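Local coordinates for protein Phenylalanine/tyrosine ammonia-lyase (Rhodosporidium toruloides, PDB 1Y2M) that catalyses the non-oxidative deamination of L-phenylalanine and L-tyrosine to trans-cinnamic and p-coumaric acid, the commitment step of phenylpropanoid metabolism, at residues Arg641-Ala654 with Tyr666-Arg679. Numbering follows the deposited sequence.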
loop_
_atom_site.group_PDB
_atom_site.type_symbol
_atom_site.label_atom_id
_atom_site.label_comp_id
_atom_site.label_asym_id
_atom_site.label_seq_id
_atom_site.Cartn_x
_atom_site.Cartn_y
_atom_site.Cartn_z
ATOM N N ARG B 641 -20.567 26.387 37.555
ATOM C CA ARG B 641 -21.019 25.142 36.984
ATOM C C ARG B 641 -22.531 24.965 37.155
ATOM O O ARG B 641 -23.227 24.624 36.201
ATOM C CB ARG B 641 -20.341 23.984 37.645
ATOM C CG ARG B 641 -18.928 23.874 37.201
ATOM C CD ARG B 641 -18.186 22.905 38.132
ATOM N NE ARG B 641 -16.847 22.542 37.679
ATOM C CZ ARG B 641 -16.046 21.748 38.389
ATOM N NH1 ARG B 641 -16.441 21.253 39.544
ATOM N NH2 ARG B 641 -14.881 21.398 37.902
ATOM N N GLU B 642 -23.054 25.224 38.352
ATOM C CA GLU B 642 -24.496 25.035 38.562
ATOM C C GLU B 642 -25.303 25.967 37.686
ATOM O O GLU B 642 -26.340 25.560 37.139
ATOM C CB GLU B 642 -24.884 25.209 40.021
ATOM C CG GLU B 642 -24.839 23.980 40.791
ATOM C CD GLU B 642 -25.621 22.854 40.139
ATOM O OE1 GLU B 642 -26.801 23.030 39.779
ATOM O OE2 GLU B 642 -25.033 21.781 39.999
ATOM N N THR B 643 -24.822 27.199 37.516
ATOM C CA THR B 643 -25.514 28.158 36.668
ATOM C C THR B 643 -25.603 27.611 35.235
ATOM O O THR B 643 -26.685 27.658 34.630
ATOM C CB THR B 643 -24.823 29.493 36.682
ATOM O OG1 THR B 643 -24.921 30.053 37.986
ATOM C CG2 THR B 643 -25.428 30.433 35.655
ATOM N N PHE B 644 -24.504 27.065 34.695
ATOM C CA PHE B 644 -24.534 26.395 33.397
ATOM C C PHE B 644 -25.505 25.227 33.342
ATOM O O PHE B 644 -26.321 25.131 32.430
ATOM C CB PHE B 644 -23.124 25.867 33.072
ATOM C CG PHE B 644 -23.015 25.133 31.765
ATOM C CD1 PHE B 644 -22.822 25.818 30.586
ATOM C CD2 PHE B 644 -23.025 23.742 31.729
ATOM C CE1 PHE B 644 -22.699 25.144 29.375
ATOM C CE2 PHE B 644 -22.913 23.042 30.523
ATOM C CZ PHE B 644 -22.762 23.741 29.343
ATOM N N TRP B 645 -25.367 24.291 34.268
ATOM C CA TRP B 645 -26.097 23.020 34.114
ATOM C C TRP B 645 -27.570 23.116 34.462
ATOM O O TRP B 645 -28.357 22.256 34.055
ATOM C CB TRP B 645 -25.470 21.924 34.955
ATOM C CG TRP B 645 -24.145 21.489 34.431
ATOM C CD1 TRP B 645 -22.927 21.752 34.983
ATOM C CD2 TRP B 645 -23.888 20.730 33.233
ATOM N NE1 TRP B 645 -21.951 21.214 34.216
ATOM C CE2 TRP B 645 -22.507 20.567 33.141
ATOM C CE3 TRP B 645 -24.704 20.151 32.243
ATOM C CZ2 TRP B 645 -21.904 19.876 32.103
ATOM C CZ3 TRP B 645 -24.087 19.477 31.191
ATOM C CH2 TRP B 645 -22.723 19.302 31.160
ATOM N N SER B 646 -27.959 24.108 35.236
ATOM C CA SER B 646 -29.329 24.172 35.697
ATOM C C SER B 646 -30.251 24.879 34.677
ATOM O O SER B 646 -31.501 24.891 34.812
ATOM C CB SER B 646 -29.385 24.839 37.077
ATOM O OG SER B 646 -29.020 26.197 36.966
ATOM N N ALA B 647 -29.628 25.474 33.666
ATOM C CA ALA B 647 -30.344 26.188 32.631
ATOM C C ALA B 647 -30.301 25.389 31.347
ATOM O O ALA B 647 -29.408 24.612 31.120
ATOM C CB ALA B 647 -29.728 27.548 32.411
ATOM N N ALA B 648 -31.263 25.654 30.465
ATOM C CA ALA B 648 -31.252 25.021 29.139
ATOM C C ALA B 648 -30.014 25.372 28.306
ATOM O O ALA B 648 -29.394 26.416 28.516
ATOM C CB ALA B 648 -32.504 25.433 28.365
ATOM N N SER B 649 -29.680 24.516 27.343
ATOM C CA SER B 649 -28.562 24.761 26.440
ATOM C C SER B 649 -28.734 26.036 25.601
ATOM O O SER B 649 -27.753 26.608 25.124
ATOM C CB SER B 649 -28.308 23.571 25.502
ATOM O OG SER B 649 -29.521 23.222 24.842
ATOM N N THR B 650 -29.980 26.461 25.397
ATOM C CA THR B 650 -30.254 27.714 24.710
ATOM C C THR B 650 -29.753 28.916 25.504
ATOM O O THR B 650 -29.772 30.037 24.972
ATOM C CB THR B 650 -31.775 27.881 24.427
ATOM O OG1 THR B 650 -32.508 27.437 25.563
ATOM C CG2 THR B 650 -32.175 27.041 23.240
ATOM N N SER B 651 -29.379 28.717 26.785
ATOM C CA SER B 651 -28.797 29.798 27.610
ATOM C C SER B 651 -27.291 29.625 27.815
ATOM O O SER B 651 -26.695 30.305 28.695
ATOM C CB SER B 651 -29.466 29.872 28.977
ATOM O OG SER B 651 -30.825 30.271 28.849
ATOM N N SER B 652 -26.684 28.726 27.061
ATOM C CA SER B 652 -25.267 28.418 27.282
ATOM C C SER B 652 -24.393 29.669 27.186
ATOM O O SER B 652 -24.522 30.425 26.230
ATOM C CB SER B 652 -24.722 27.453 26.250
ATOM O OG SER B 652 -23.310 27.322 26.423
ATOM N N PRO B 653 -23.440 29.846 28.125
ATOM C CA PRO B 653 -22.544 30.983 28.046
ATOM C C PRO B 653 -21.660 30.958 26.797
ATOM O O PRO B 653 -21.174 32.002 26.398
ATOM C CB PRO B 653 -21.724 30.905 29.341
ATOM C CG PRO B 653 -21.779 29.509 29.736
ATOM C CD PRO B 653 -23.156 29.027 29.306
ATOM N N ALA B 654 -21.503 29.809 26.157
ATOM C CA ALA B 654 -20.755 29.720 24.902
ATOM C C ALA B 654 -21.331 30.688 23.864
ATOM O O ALA B 654 -20.595 31.206 23.023
ATOM C CB ALA B 654 -20.806 28.316 24.366
ATOM N N TYR B 666 -22.859 25.111 16.318
ATOM C CA TYR B 666 -23.094 24.812 17.732
ATOM C C TYR B 666 -24.594 24.601 18.017
ATOM O O TYR B 666 -25.007 23.596 18.579
ATOM C CB TYR B 666 -22.572 25.962 18.592
ATOM C CG TYR B 666 -22.770 25.823 20.088
ATOM C CD1 TYR B 666 -21.764 25.304 20.893
ATOM C CD2 TYR B 666 -23.933 26.246 20.702
ATOM C CE1 TYR B 666 -21.918 25.168 22.278
ATOM C CE2 TYR B 666 -24.109 26.111 22.088
ATOM C CZ TYR B 666 -23.101 25.592 22.864
ATOM O OH TYR B 666 -23.229 25.462 24.226
ATOM N N ALA B 667 -25.400 25.578 17.606
ATOM C CA ALA B 667 -26.858 25.510 17.763
ATOM C C ALA B 667 -27.435 24.314 17.036
ATOM O O ALA B 667 -28.309 23.648 17.545
ATOM C CB ALA B 667 -27.522 26.806 17.284
ATOM N N PHE B 668 -26.921 24.015 15.845
ATOM C CA PHE B 668 -27.448 22.863 15.106
ATOM C C PHE B 668 -27.316 21.584 15.892
ATOM O O PHE B 668 -28.247 20.795 16.000
ATOM C CB PHE B 668 -26.707 22.714 13.781
ATOM C CG PHE B 668 -27.113 21.510 12.986
ATOM C CD1 PHE B 668 -28.406 21.418 12.447
ATOM C CD2 PHE B 668 -26.203 20.462 12.766
ATOM C CE1 PHE B 668 -28.799 20.293 11.700
ATOM C CE2 PHE B 668 -26.587 19.362 12.027
ATOM C CZ PHE B 668 -27.882 19.278 11.478
ATOM N N VAL B 669 -26.135 21.363 16.468
ATOM C CA VAL B 669 -25.886 20.103 17.161
ATOM C C VAL B 669 -26.587 20.093 18.534
ATOM O O VAL B 669 -27.259 19.112 18.911
ATOM C CB VAL B 669 -24.391 19.840 17.308
ATOM C CG1 VAL B 669 -24.189 18.596 18.123
ATOM C CG2 VAL B 669 -23.782 19.637 15.964
ATOM N N ARG B 670 -26.453 21.166 19.293
ATOM C CA ARG B 670 -26.957 21.222 20.633
ATOM C C ARG B 670 -28.495 21.254 20.661
ATOM O O ARG B 670 -29.125 20.647 21.540
ATOM C CB ARG B 670 -26.355 22.457 21.343
ATOM C CG ARG B 670 -24.910 22.290 21.817
ATOM C CD ARG B 670 -24.879 21.665 23.211
ATOM N NE ARG B 670 -23.508 21.564 23.728
ATOM C CZ ARG B 670 -22.696 20.559 23.512
ATOM N NH1 ARG B 670 -23.058 19.536 22.756
ATOM N NH2 ARG B 670 -21.501 20.556 24.074
ATOM N N GLU B 671 -29.099 21.991 19.730
ATOM C CA GLU B 671 -30.541 22.176 19.703
ATOM C C GLU B 671 -31.208 21.271 18.705
ATOM O O GLU B 671 -32.048 20.455 19.092
ATOM C CB GLU B 671 -30.901 23.610 19.400
ATOM C CG GLU B 671 -30.321 24.603 20.358
ATOM C CD GLU B 671 -30.400 24.219 21.823
ATOM O OE1 GLU B 671 -31.432 23.690 22.281
ATOM O OE2 GLU B 671 -29.421 24.504 22.551
ATOM N N GLU B 672 -30.885 21.364 17.414
ATOM C CA GLU B 672 -31.632 20.557 16.452
ATOM C C GLU B 672 -31.377 19.073 16.588
ATOM O O GLU B 672 -32.319 18.268 16.489
ATOM C CB GLU B 672 -31.357 20.959 15.008
ATOM C CG GLU B 672 -31.958 22.287 14.615
ATOM C CD GLU B 672 -31.838 22.576 13.116
ATOM O OE1 GLU B 672 -32.436 21.833 12.293
ATOM O OE2 GLU B 672 -31.178 23.572 12.752
ATOM N N LEU B 673 -30.121 18.692 16.854
ATOM C CA LEU B 673 -29.772 17.286 17.037
ATOM C C LEU B 673 -29.955 16.814 18.474
ATOM O O LEU B 673 -29.954 15.604 18.733
ATOM C CB LEU B 673 -28.342 17.003 16.590
ATOM C CG LEU B 673 -27.987 17.317 15.148
ATOM C CD1 LEU B 673 -26.615 16.731 14.807
ATOM C CD2 LEU B 673 -29.085 16.874 14.187
ATOM N N GLY B 674 -30.104 17.736 19.412
ATOM C CA GLY B 674 -30.340 17.374 20.797
ATOM C C GLY B 674 -29.148 16.837 21.561
ATOM O O GLY B 674 -29.342 16.235 22.622
ATOM N N VAL B 675 -27.935 17.054 21.046
ATOM C CA VAL B 675 -26.701 16.527 21.625
ATOM C C VAL B 675 -26.151 17.558 22.602
ATOM O O VAL B 675 -25.656 18.592 22.162
ATOM C CB VAL B 675 -25.636 16.218 20.548
ATOM C CG1 VAL B 675 -24.384 15.785 21.193
ATOM C CG2 VAL B 675 -26.147 15.118 19.591
ATOM N N LYS B 676 -26.230 17.248 23.899
ATOM C CA LYS B 676 -25.969 18.176 24.989
ATOM C C LYS B 676 -24.530 17.956 25.496
ATOM O O LYS B 676 -23.925 16.877 25.362
ATOM C CB LYS B 676 -26.960 17.985 26.137
ATOM C CG LYS B 676 -28.443 18.183 25.756
ATOM C CD LYS B 676 -28.708 19.501 24.929
ATOM C CE LYS B 676 -30.170 19.894 24.609
ATOM N NZ LYS B 676 -30.772 18.943 23.718
ATOM N N ALA B 677 -24.003 18.975 26.146
ATOM C CA ALA B 677 -22.825 18.783 26.994
ATOM C C ALA B 677 -23.112 17.655 28.006
ATOM O O ALA B 677 -24.265 17.434 28.386
ATOM C CB ALA B 677 -22.504 20.039 27.715
ATOM N N ARG B 678 -22.059 16.983 28.452
ATOM C CA ARG B 678 -22.171 15.835 29.336
ATOM C C ARG B 678 -21.507 16.115 30.660
ATOM O O ARG B 678 -20.293 16.424 30.730
ATOM C CB ARG B 678 -21.506 14.607 28.730
ATOM C CG ARG B 678 -21.835 13.326 29.493
ATOM C CD ARG B 678 -21.044 12.130 28.983
ATOM N NE ARG B 678 -21.617 10.883 29.537
ATOM C CZ ARG B 678 -22.643 10.221 29.009
ATOM N NH1 ARG B 678 -23.185 10.569 27.856
ATOM N NH2 ARG B 678 -23.105 9.161 29.638
ATOM N N ARG B 679 -22.280 16.034 31.718
ATOM C CA ARG B 679 -21.749 16.387 33.038
ATOM C C ARG B 679 -21.000 15.287 33.730
ATOM O O ARG B 679 -20.068 15.569 34.444
ATOM C CB ARG B 679 -22.861 16.834 33.970
ATOM C CG ARG B 679 -22.339 17.530 35.196
ATOM C CD ARG B 679 -23.358 18.358 35.936
ATOM N NE ARG B 679 -22.747 19.219 36.946
ATOM C CZ ARG B 679 -23.411 19.976 37.813
ATOM N NH1 ARG B 679 -24.758 20.054 37.804
ATOM N NH2 ARG B 679 -22.711 20.716 38.678
HETATM O O HOH W 1 -27.705 26.501 22.020
#
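Arg-679 passes over one face of the Trp-645 indole, its guanidinium plane only 9° from that of the ring. The chain leaves CA pointing away from the backbone N (chi1 -165°) and stays extended to NE, which carries CD over the five-membered ring, 3.4 Å from the centroid and almost on the normal, a CH-pi contact. The guanidinium follows with a face over Trp-645 CD1, which NE approaches to 3.2 Å, while Phe-644 CD2 covers the opposite face of the indole. Apolar packing carries on at the six-membered end, where Trp-645 CH2 touches Ala-677 CB at 3.5 Å.

The charged pairing sits at the far end of Arg-679. NH1 and NH2 both converge on one oxygen, Glu-642 OE2, at 2.8 and 2.9 Å, with the carboxylate turned 35° against the guanidinium. NE makes a further salt bridge to Glu-459. Replacing this arginine with an alanine would probably leave Glu-642 without its cation and uncover one face of the Trp-645 indole.

Polar contacts join the segment after helix 619-646, including its short 3-10 turn at 649-650, to helix 662-672. Ser-649 OG donates to Glu-671 OE2 over 2.6 Å on the syn side, and a water spans Ser-649 O and the same carboxylate oxygen. Thr-650 CG2 rests against this carboxylate. Deeper in, Ser-652 OG lies 2.9 Å from Tyr-666 OH, and both hydroxyls also bond to Asp-536 of helix 506-560; the serine oxygen accepts from Ala-654 N in an ST turn as well.

Held by Glu-642 and Glu-459, the guanidinium is probably fixed in its rotation over the indole, while Asp-536 ties the buried hydroxyls to helix 506-560 of this largely helical lyase; adjacent Arg-678 bridges to Glu-136 of the second subunit.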